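PDB 2RA6: trichosurin from Trichosurus vulpecula, which probably binds and carries small molecules in possum milk as a homodimeric secreted lipocalin, here with 4-ethylphenol bound in its barrel. Local coordinates for residues I41-P46 against L66-G71; E138-F143 against I157-E162. The protein carries 1 engineered substitution. All coordinates share one frame; numbering follows the deposited sequence.

Contact 1: I41-P46 against L66-G71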
ATOM      1  N   ILE B  41      -3.571  -8.574  14.727  1.00 15.40           N
ATOM      2  CA  ILE B  41      -3.492  -9.996  14.410  1.00 15.04           C
ATOM      3  C   ILE B  41      -3.373 -10.923  15.615  1.00 17.46           C
ATOM      4  O   ILE B  41      -3.237 -12.132  15.457  1.00 16.94           O
ATOM      5  CB  ILE B  41      -2.334 -10.285  13.423  1.00 15.20           C
ATOM      6  CG1 ILE B  41      -1.014  -9.714  13.952  1.00 15.04           C
ATOM      7  CG2 ILE B  41      -2.666  -9.682  12.061  1.00 14.62           C
ATOM      8  CD1 ILE B  41       0.204 -10.090  13.101  1.00 13.12           C
ATOM      9  N   GLU B  42      -3.427 -10.351  16.813  1.00 19.88           N
ATOM     10  CA  GLU B  42      -3.369 -11.141  18.038  1.00 22.93           C
ATOM     11  C   GLU B  42      -4.790 -11.588  18.347  1.00 23.84           C
ATOM     12  O   GLU B  42      -5.728 -11.234  17.631  1.00 23.16           O
ATOM     13  CB  GLU B  42      -2.845 -10.301  19.207  1.00 25.44           C
ATOM     14  CG  GLU B  42      -1.385  -9.893  19.102  1.00 30.69           C
ATOM     15  CD  GLU B  42      -0.926  -9.073  20.300  1.00 34.51           C
ATOM     16  OE1 GLU B  42      -0.973  -9.594  21.433  1.00 38.23           O
ATOM     17  OE2 GLU B  42      -0.521  -7.907  20.109  1.00 36.93           O
ATOM     18  N   GLU B  43      -4.949 -12.362  19.415  1.00 25.84           N
ATOM     19  CA  GLU B  43      -6.268 -12.833  19.810  1.00 28.13           C
ATOM     20  C   GLU B  43      -7.262 -11.679  19.876  1.00 28.37           C
ATOM     21  O   GLU B  43      -6.950 -10.607  20.398  1.00 28.75           O
ATOM     22  CB  GLU B  43      -6.199 -13.530  21.170  1.00 30.29           C
ATOM     23  CG  GLU B  43      -5.436 -14.842  21.150  1.00 34.74           C
ATOM     24  CD  GLU B  43      -5.998 -15.813  20.128  1.00 37.60           C
ATOM     25  OE1 GLU B  43      -7.236 -15.997  20.097  1.00 40.00           O
ATOM     26  OE2 GLU B  43      -5.204 -16.396  19.359  1.00 40.25           O
ATOM     27  N   GLU B  44      -8.454 -11.918  19.339  1.00 28.96           N
ATOM     28  CA  GLU B  44      -9.530 -10.933  19.310  1.00 29.60           C
ATOM     29  C   GLU B  44      -9.261  -9.784  18.341  1.00 28.18           C
ATOM     30  O   GLU B  44     -10.036  -8.830  18.268  1.00 29.65           O
ATOM     31  CB  GLU B  44      -9.790 -10.386  20.720  1.00 32.04           C
ATOM     32  CG  GLU B  44     -10.210 -11.451  21.724  1.00 36.03           C
ATOM     33  CD  GLU B  44     -10.682 -10.863  23.044  1.00 37.97           C
ATOM     34  OE1 GLU B  44     -11.005 -11.647  23.962  1.00 39.66           O
ATOM     35  OE2 GLU B  44     -10.733  -9.620  23.165  1.00 40.12           O
ATOM     36  N   GLY B  45      -8.165  -9.885  17.592  1.00 25.67           N
ATOM     37  CA  GLY B  45      -7.817  -8.850  16.632  1.00 22.84           C
ATOM     38  C   GLY B  45      -8.671  -8.941  15.383  1.00 20.86           C
ATOM     39  O   GLY B  45      -8.986 -10.046  14.932  1.00 19.20           O
ATOM     40  N   PRO B  46      -9.057  -7.801  14.788  1.00 18.63           N
ATOM     41  CA  PRO B  46      -9.889  -7.806  13.583  1.00 18.63           C
ATOM     42  C   PRO B  46      -9.293  -8.521  12.374  1.00 17.20           C
ATOM     43  O   PRO B  46     -10.029  -8.947  11.482  1.00 16.41           O
ATOM     44  CB  PRO B  46     -10.133  -6.319  13.325  1.00 20.14           C
ATOM     45  CG  PRO B  46      -8.908  -5.673  13.873  1.00 19.79           C
ATOM     46  CD  PRO B  46      -8.683  -6.424  15.159  1.00 20.02           C
ATOM     47  N   LEU B  66     -12.299 -18.149   8.889  1.00 16.69           N
ATOM     48  CA  LEU B  66     -12.822 -18.535  10.190  1.00 16.52           C
ATOM     49  C   LEU B  66     -12.197 -17.542  11.156  1.00 17.35           C
ATOM     50  O   LEU B  66     -11.055 -17.124  10.967  1.00 17.33           O
ATOM     51  CB  LEU B  66     -12.405 -19.953  10.571  1.00 18.14           C
ATOM     52  CG  LEU B  66     -13.107 -21.061   9.791  1.00 20.72           C
ATOM     53  CD1 LEU B  66     -12.556 -22.406  10.238  1.00 21.99           C
ATOM     54  CD2 LEU B  66     -14.607 -20.995  10.020  1.00 21.87           C
ATOM     55  N   THR B  67     -12.959 -17.144  12.167  1.00 19.53           N
ATOM     56  CA  THR B  67     -12.479 -16.210  13.173  1.00 22.60           C
ATOM     57  C   THR B  67     -12.857 -16.814  14.514  1.00 23.28           C
ATOM     58  O   THR B  67     -13.908 -17.443  14.633  1.00 22.58           O
ATOM     59  CB  THR B  67     -13.175 -14.838  13.074  1.00 24.47           C
ATOM     60  OG1 THR B  67     -13.178 -14.386  11.715  1.00 27.74           O
ATOM     61  CG2 THR B  67     -12.446 -13.826  13.947  1.00 27.81           C
ATOM     62  N   ARG B  68     -12.005 -16.628  15.518  1.00 24.74           N
ATOM     63  CA  ARG B  68     -12.277 -17.160  16.849  1.00 28.95           C
ATOM     64  C   ARG B  68     -13.033 -16.132  17.681  1.00 30.30           C
ATOM     65  O   ARG B  68     -12.563 -15.011  17.878  1.00 30.56           O
ATOM     66  CB  ARG B  68     -10.969 -17.524  17.562  1.00 29.98           C
ATOM     67  CG  ARG B  68     -11.163 -18.112  18.954  1.00 34.25           C
ATOM     68  CD  ARG B  68      -9.836 -18.286  19.684  1.00 36.05           C
ATOM     69  NE  ARG B  68     -10.029 -18.774  21.047  1.00 39.59           N
ATOM     70  CZ  ARG B  68      -9.046 -18.991  21.917  1.00 40.34           C
ATOM     71  NH1 ARG B  68      -7.785 -18.765  21.570  1.00 41.75           N
ATOM     72  NH2 ARG B  68      -9.325 -19.436  23.135  1.00 41.08           N
ATOM     73  N   LYS B  69     -14.210 -16.519  18.164  1.00 32.41           N
ATOM     74  CA  LYS B  69     -15.033 -15.638  18.984  1.00 34.64           C
ATOM     75  C   LYS B  69     -15.695 -16.447  20.095  1.00 35.73           C
ATOM     76  O   LYS B  69     -16.528 -17.318  19.832  1.00 35.60           O
ATOM     77  CB  LYS B  69     -16.103 -14.956  18.126  1.00 34.98           C
ATOM     78  CG  LYS B  69     -16.921 -13.906  18.870  1.00 36.57           C
ATOM     79  CD  LYS B  69     -16.036 -12.776  19.380  1.00 38.03           C
ATOM     80  CE  LYS B  69     -16.835 -11.729  20.145  1.00 38.58           C
ATOM     81  NZ  LYS B  69     -17.894 -11.094  19.306  1.00 39.22           N
ATOM     82  N   ASN B  70     -15.312 -16.158  21.336  1.00 38.00           N
ATOM     83  CA  ASN B  70     -15.856 -16.852  22.498  1.00 39.81           C
ATOM     84  C   ASN B  70     -15.656 -18.363  22.384  1.00 40.43           C
ATOM     85  O   ASN B  70     -16.604 -19.139  22.525  1.00 41.58           O
ATOM     86  CB  ASN B  70     -17.344 -16.529  22.651  1.00 40.75           C
ATOM     87  CG  ASN B  70     -17.609 -15.035  22.735  1.00 41.74           C
ATOM     88  OD1 ASN B  70     -17.047 -14.339  23.583  1.00 43.46           O
ATOM     89  ND2 ASN B  70     -18.471 -14.536  21.856  1.00 42.15           N
ATOM     90  N   GLY B  71     -14.417 -18.768  22.123  1.00 40.32           N
ATOM     91  CA  GLY B  71     -14.101 -20.179  21.996  1.00 40.08           C
ATOM     92  C   GLY B  71     -14.853 -20.880  20.881  1.00 40.53           C
ATOM     93  O   GLY B  71     -14.968 -22.106  20.879  1.00 41.53           O
TER
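Glu43 and Arg68 meet at the surface of the lipocalin barrel through a single salt bridge, and they are the two side chains that join the loop after strand 29-35 to strand 60-69. Arg68 NH1 stands 3.2 Å from Glu43 OE1, but the N-H...O angle of 124° is far from straight, so the hydrogen-bonding share of the pair is weak. The carboxylate and guanidinium planes lie 60° apart, which rules out the flat two-pronged pairing of a bidentate bridge. Arg68 is extended from CG to NE and reaches toward the loop, whereas Glu43 bends at chi2 (-56°) and swings its carboxylate round to the arginine. The same oxygen, Glu43 OE1, also rests 3.5 Å from Arg68 CD, so the acid lies against the last methylene as well as the charged tip.

The firmer part is the loop that presents Glu43. Residues Glu42 to Gly45 form a type II beta turn, closed by Gly45 N to Glu42 O at 2.8 Å, and Gly45 is buried. A beta carbon on Gly45 would clash with Glu42 O, which fits glycine at this place. Arg48 grips the loop twice: its NE forms a salt bridge with Glu43 OE2 and its NH1 bonds to Ile41 O. The solvent side is looser, for Glu43 and Arg68 are both exposed and the two segments together bury just 109 Å².

Glu43 therefore uses its two oxygens for two arginines, OE2 for Arg48 as the stronger partner and OE1 for Arg68. This implies a carboxylate probably stabilised in its charged form, with a solvent-exposed link to Arg68 that is electrostatic more than directional.

Contact 2: E138-F143 against I157-E162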
ATOM      1  N   GLU B 138      12.126 -21.562   3.419  1.00 16.33           N
ATOM      2  CA  GLU B 138      12.619 -20.576   2.462  1.00 18.90           C
ATOM      3  C   GLU B 138      11.562 -19.511   2.197  1.00 17.71           C
ATOM      4  O   GLU B 138      11.844 -18.314   2.273  1.00 17.41           O
ATOM      5  CB  GLU B 138      12.999 -21.256   1.141  1.00 21.55           C
ATOM      6  CG  GLU B 138      13.614 -20.319   0.107  1.00 27.30           C
ATOM      7  CD  GLU B 138      13.765 -20.970  -1.256  1.00 30.91           C
ATOM      8  OE1 GLU B 138      14.366 -20.342  -2.153  1.00 32.89           O
ATOM      9  OE2 GLU B 138      13.278 -22.106  -1.434  1.00 34.29           O
ATOM     10  N   ILE B 139      10.344 -19.952   1.888  1.00 16.39           N
ATOM     11  CA  ILE B 139       9.249 -19.028   1.606  1.00 16.11           C
ATOM     12  C   ILE B 139       8.919 -18.179   2.827  1.00 15.51           C
ATOM     13  O   ILE B 139       8.750 -16.960   2.713  1.00 14.59           O
ATOM     14  CB  ILE B 139       7.984 -19.788   1.145  1.00 16.99           C
ATOM     15  CG1 ILE B 139       8.235 -20.402  -0.236  1.00 19.39           C
ATOM     16  CG2 ILE B 139       6.785 -18.841   1.079  1.00 19.17           C
ATOM     17  CD1 ILE B 139       7.111 -21.291  -0.725  1.00 20.67           C
ATOM     18  N   LYS B 140       8.837 -18.810   3.993  1.00 14.50           N
ATOM     19  CA  LYS B 140       8.525 -18.058   5.205  1.00 14.53           C
ATOM     20  C   LYS B 140       9.627 -17.059   5.545  1.00 15.90           C
ATOM     21  O   LYS B 140       9.343 -15.930   5.950  1.00 15.70           O
ATOM     22  CB  LYS B 140       8.265 -19.007   6.385  1.00 15.56           C
ATOM     23  CG  LYS B 140       6.999 -19.831   6.200  1.00 13.56           C
ATOM     24  CD  LYS B 140       6.514 -20.494   7.487  1.00 18.45           C
ATOM     25  CE  LYS B 140       7.466 -21.555   7.987  1.00 21.12           C
ATOM     26  NZ  LYS B 140       6.867 -22.273   9.151  1.00 19.08           N
ATOM     27  N   LYS B 141      10.880 -17.468   5.355  1.00 15.84           N
ATOM     28  CA  LYS B 141      12.021 -16.598   5.640  1.00 16.46           C
ATOM     29  C   LYS B 141      11.987 -15.334   4.790  1.00 16.41           C
ATOM     30  O   LYS B 141      12.206 -14.230   5.292  1.00 16.52           O
ATOM     31  CB  LYS B 141      13.336 -17.343   5.387  1.00 18.95           C
ATOM     32  CG  LYS B 141      14.582 -16.511   5.672  1.00 21.30           C
ATOM     33  CD  LYS B 141      15.850 -17.268   5.296  1.00 25.58           C
ATOM     34  CE  LYS B 141      17.093 -16.451   5.604  1.00 27.02           C
ATOM     35  NZ  LYS B 141      17.227 -16.199   7.064  1.00 28.97           N
ATOM     36  N   ARG B 142      11.719 -15.500   3.501  1.00 15.16           N
ATOM     37  CA  ARG B 142      11.666 -14.363   2.586  1.00 16.83           C
ATOM     38  C   ARG B 142      10.523 -13.418   2.967  1.00 16.01           C
ATOM     39  O   ARG B 142      10.701 -12.201   2.999  1.00 15.95           O
ATOM     40  CB  ARG B 142      11.499 -14.866   1.150  1.00 20.12           C
ATOM     41  CG  ARG B 142      11.523 -13.778   0.088  1.00 25.42           C
ATOM     42  CD  ARG B 142      11.413 -14.385  -1.308  1.00 29.88           C
ATOM     43  NE  ARG B 142      10.242 -15.250  -1.429  1.00 34.18           N
ATOM     44  CZ  ARG B 142       9.886 -15.887  -2.541  1.00 35.88           C
ATOM     45  NH1 ARG B 142      10.608 -15.762  -3.647  1.00 37.79           N
ATOM     46  NH2 ARG B 142       8.805 -16.655  -2.546  1.00 35.28           N
ATOM     47  N   PHE B 143       9.362 -13.988   3.271  1.00 14.94           N
ATOM     48  CA  PHE B 143       8.196 -13.198   3.657  1.00 14.87           C
ATOM     49  C   PHE B 143       8.506 -12.388   4.908  1.00 14.71           C
ATOM     50  O   PHE B 143       8.249 -11.181   4.974  1.00 16.32           O
ATOM     51  CB  PHE B 143       7.015 -14.130   3.942  1.00 14.60           C
ATOM     52  CG  PHE B 143       5.781 -13.430   4.453  1.00 15.53           C
ATOM     53  CD1 PHE B 143       4.902 -12.799   3.579  1.00 15.73           C
ATOM     54  CD2 PHE B 143       5.475 -13.449   5.809  1.00 15.80           C
ATOM     55  CE1 PHE B 143       3.727 -12.197   4.055  1.00 14.48           C
ATOM     56  CE2 PHE B 143       4.312 -12.854   6.296  1.00 14.82           C
ATOM     57  CZ  PHE B 143       3.438 -12.230   5.421  1.00 13.03           C
ATOM     58  N   ILE B 157       5.490 -10.430  13.737  1.00 17.06           N
ATOM     59  CA  ILE B 157       5.235 -11.516  12.801  1.00 18.06           C
ATOM     60  C   ILE B 157       4.726 -12.695  13.619  1.00 17.34           C
ATOM     61  O   ILE B 157       5.324 -13.061  14.634  1.00 19.56           O
ATOM     62  CB  ILE B 157       6.526 -11.942  12.076  1.00 18.62           C
ATOM     63  CG1 ILE B 157       7.043 -10.796  11.211  1.00 21.23           C
ATOM     64  CG2 ILE B 157       6.258 -13.189  11.233  1.00 19.67           C
ATOM     65  CD1 ILE B 157       8.444 -11.020  10.666  1.00 25.15           C
ATOM     66  N   LEU B 158       3.614 -13.278  13.192  1.00 15.47           N
ATOM     67  CA  LEU B 158       3.049 -14.423  13.883  1.00 15.84           C
ATOM     68  C   LEU B 158       2.949 -15.607  12.935  1.00 15.59           C
ATOM     69  O   LEU B 158       2.141 -15.598  12.013  1.00 15.74           O
ATOM     70  CB  LEU B 158       1.659 -14.095  14.427  1.00 16.63           C
ATOM     71  CG  LEU B 158       1.592 -12.968  15.460  1.00 18.40           C
ATOM     72  CD1 LEU B 158       0.148 -12.753  15.893  1.00 18.52           C
ATOM     73  CD2 LEU B 158       2.462 -13.328  16.660  1.00 19.61           C
ATOM     74  N   ASP B 159       3.787 -16.613  13.157  1.00 15.71           N
ATOM     75  CA  ASP B 159       3.763 -17.820  12.338  1.00 16.87           C
ATOM     76  C   ASP B 159       2.726 -18.692  13.033  1.00 18.34           C
ATOM     77  O   ASP B 159       2.994 -19.234  14.103  1.00 19.52           O
ATOM     78  CB  ASP B 159       5.127 -18.509  12.383  1.00 17.32           C
ATOM     79  CG  ASP B 159       5.183 -19.761  11.529  1.00 19.00           C
ATOM     80  OD1 ASP B 159       4.124 -20.380  11.306  1.00 20.33           O
ATOM     81  OD2 ASP B 159       6.292 -20.134  11.091  1.00 20.00           O
ATOM     82  N   ILE B 160       1.541 -18.827  12.450  1.00 18.77           N
ATOM     83  CA  ILE B 160       0.514 -19.623  13.110  1.00 20.46           C
ATOM     84  C   ILE B 160       0.493 -21.089  12.707  1.00 21.33           C
ATOM     85  O   ILE B 160      -0.390 -21.838  13.125  1.00 20.20           O
ATOM     86  CB  ILE B 160      -0.887 -19.038  12.895  1.00 23.13           C
ATOM     87  CG1 ILE B 160      -1.247 -19.087  11.413  1.00 22.48           C
ATOM     88  CG2 ILE B 160      -0.946 -17.612  13.439  1.00 24.05           C
ATOM     89  CD1 ILE B 160      -2.715 -18.838  11.146  1.00 24.93           C
ATOM     90  N   SER B 161       1.465 -21.503  11.901  1.00 22.22           N
ATOM     91  CA  SER B 161       1.539 -22.897  11.479  1.00 25.33           C
ATOM     92  C   SER B 161       1.883 -23.742  12.699  1.00 28.86           C
ATOM     93  O   SER B 161       1.659 -24.950  12.715  1.00 30.46           O
ATOM     94  CB  SER B 161       2.627 -23.083  10.420  1.00 24.74           C
ATOM     95  OG  SER B 161       3.914 -22.906  10.991  1.00 22.71           O
ATOM     96  N   GLU B 162       2.422 -23.082  13.720  1.00 31.78           N
ATOM     97  CA  GLU B 162       2.833 -23.745  14.951  1.00 35.09           C
ATOM     98  C   GLU B 162       1.856 -23.564  16.106  1.00 35.38           C
ATOM     99  O   GLU B 162       2.220 -23.773  17.263  1.00 36.34           O
ATOM    100  CB  GLU B 162       4.216 -23.235  15.362  1.00 37.36           C
ATOM    101  CG  GLU B 162       4.310 -21.720  15.442  1.00 39.55           C
ATOM    102  CD  GLU B 162       5.743 -21.230  15.529  1.00 41.78           C
ATOM    103  OE1 GLU B 162       6.541 -21.563  14.625  1.00 42.52           O
ATOM    104  OE2 GLU B 162       6.075 -20.506  16.494  1.00 42.87           O
TER
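A partly buried salt bridge, Lys140 with Asp159, joins the helix that flanks the lipocalin barrel to the end of the last strand, 157-159. The nearest CA atoms, those of Lys140 and Asp159, are 8.6 Å apart, which shows that side chains span the gap. Lys140 leaves helix 137-148 toward the strand and bends at chi3 (-67°), which carries its ammonium group to the carboxylate. There NZ donates to Asp159 OD2 over 2.9 Å, using the syn lone pair of that oxygen, and the two side chains cross at about a right angle. NZ also bonds to Asn134 OD1, its strongest polar partner, so this buried lysine is held by more than one acceptor. Its aliphatic part packs on Val32 and Leu128 of the barrel wall. Glu162 OE1, 5.5 Å from Lys140 NZ and not in contact, may add a weak favourable field.

The acid has a grip of its own. A chi1 of -179° carries the carboxylate of Asp159 away from the backbone N, and OD1 closes an Asx turn with Ser161 N at 2.9 Å. Replacing Asp159 by an alanine is likely to cost Lys140 NZ its carboxylate partner, leaving it Asn134, and to leave Ser161 N and OG without their shared acceptor. The carboxylate is thus fixed from both ends, OD2 by the helix and OD1 by the turn. Ser161 OG donates to Asp159 OD1 at 2.6 Å, meeting it on the syn side, 25° out of the carboxylate plane.

In the fold
From the N terminus, strand 29-35 leads into the loop that carries 41-46. Contact 1 then closes over strand 49-57 and most of strand 60-69, tying that loop to the end of strand 60-69. The chain runs on through the remaining barrel strands to helix 137-148, where contact 2 opens; it closes over the rest of the helix and the connection to strand 157-159. The contacts are in series, neither nested nor crossed, with centres about 19 Å apart. Strand 29-35 links them: Ile41 packs on Leu33, and Leu158 pairs with Leu33 by backbone hydrogen bonding. They also touch by packing, Ile41 O lying 3.5 Å from Leu158 CD1.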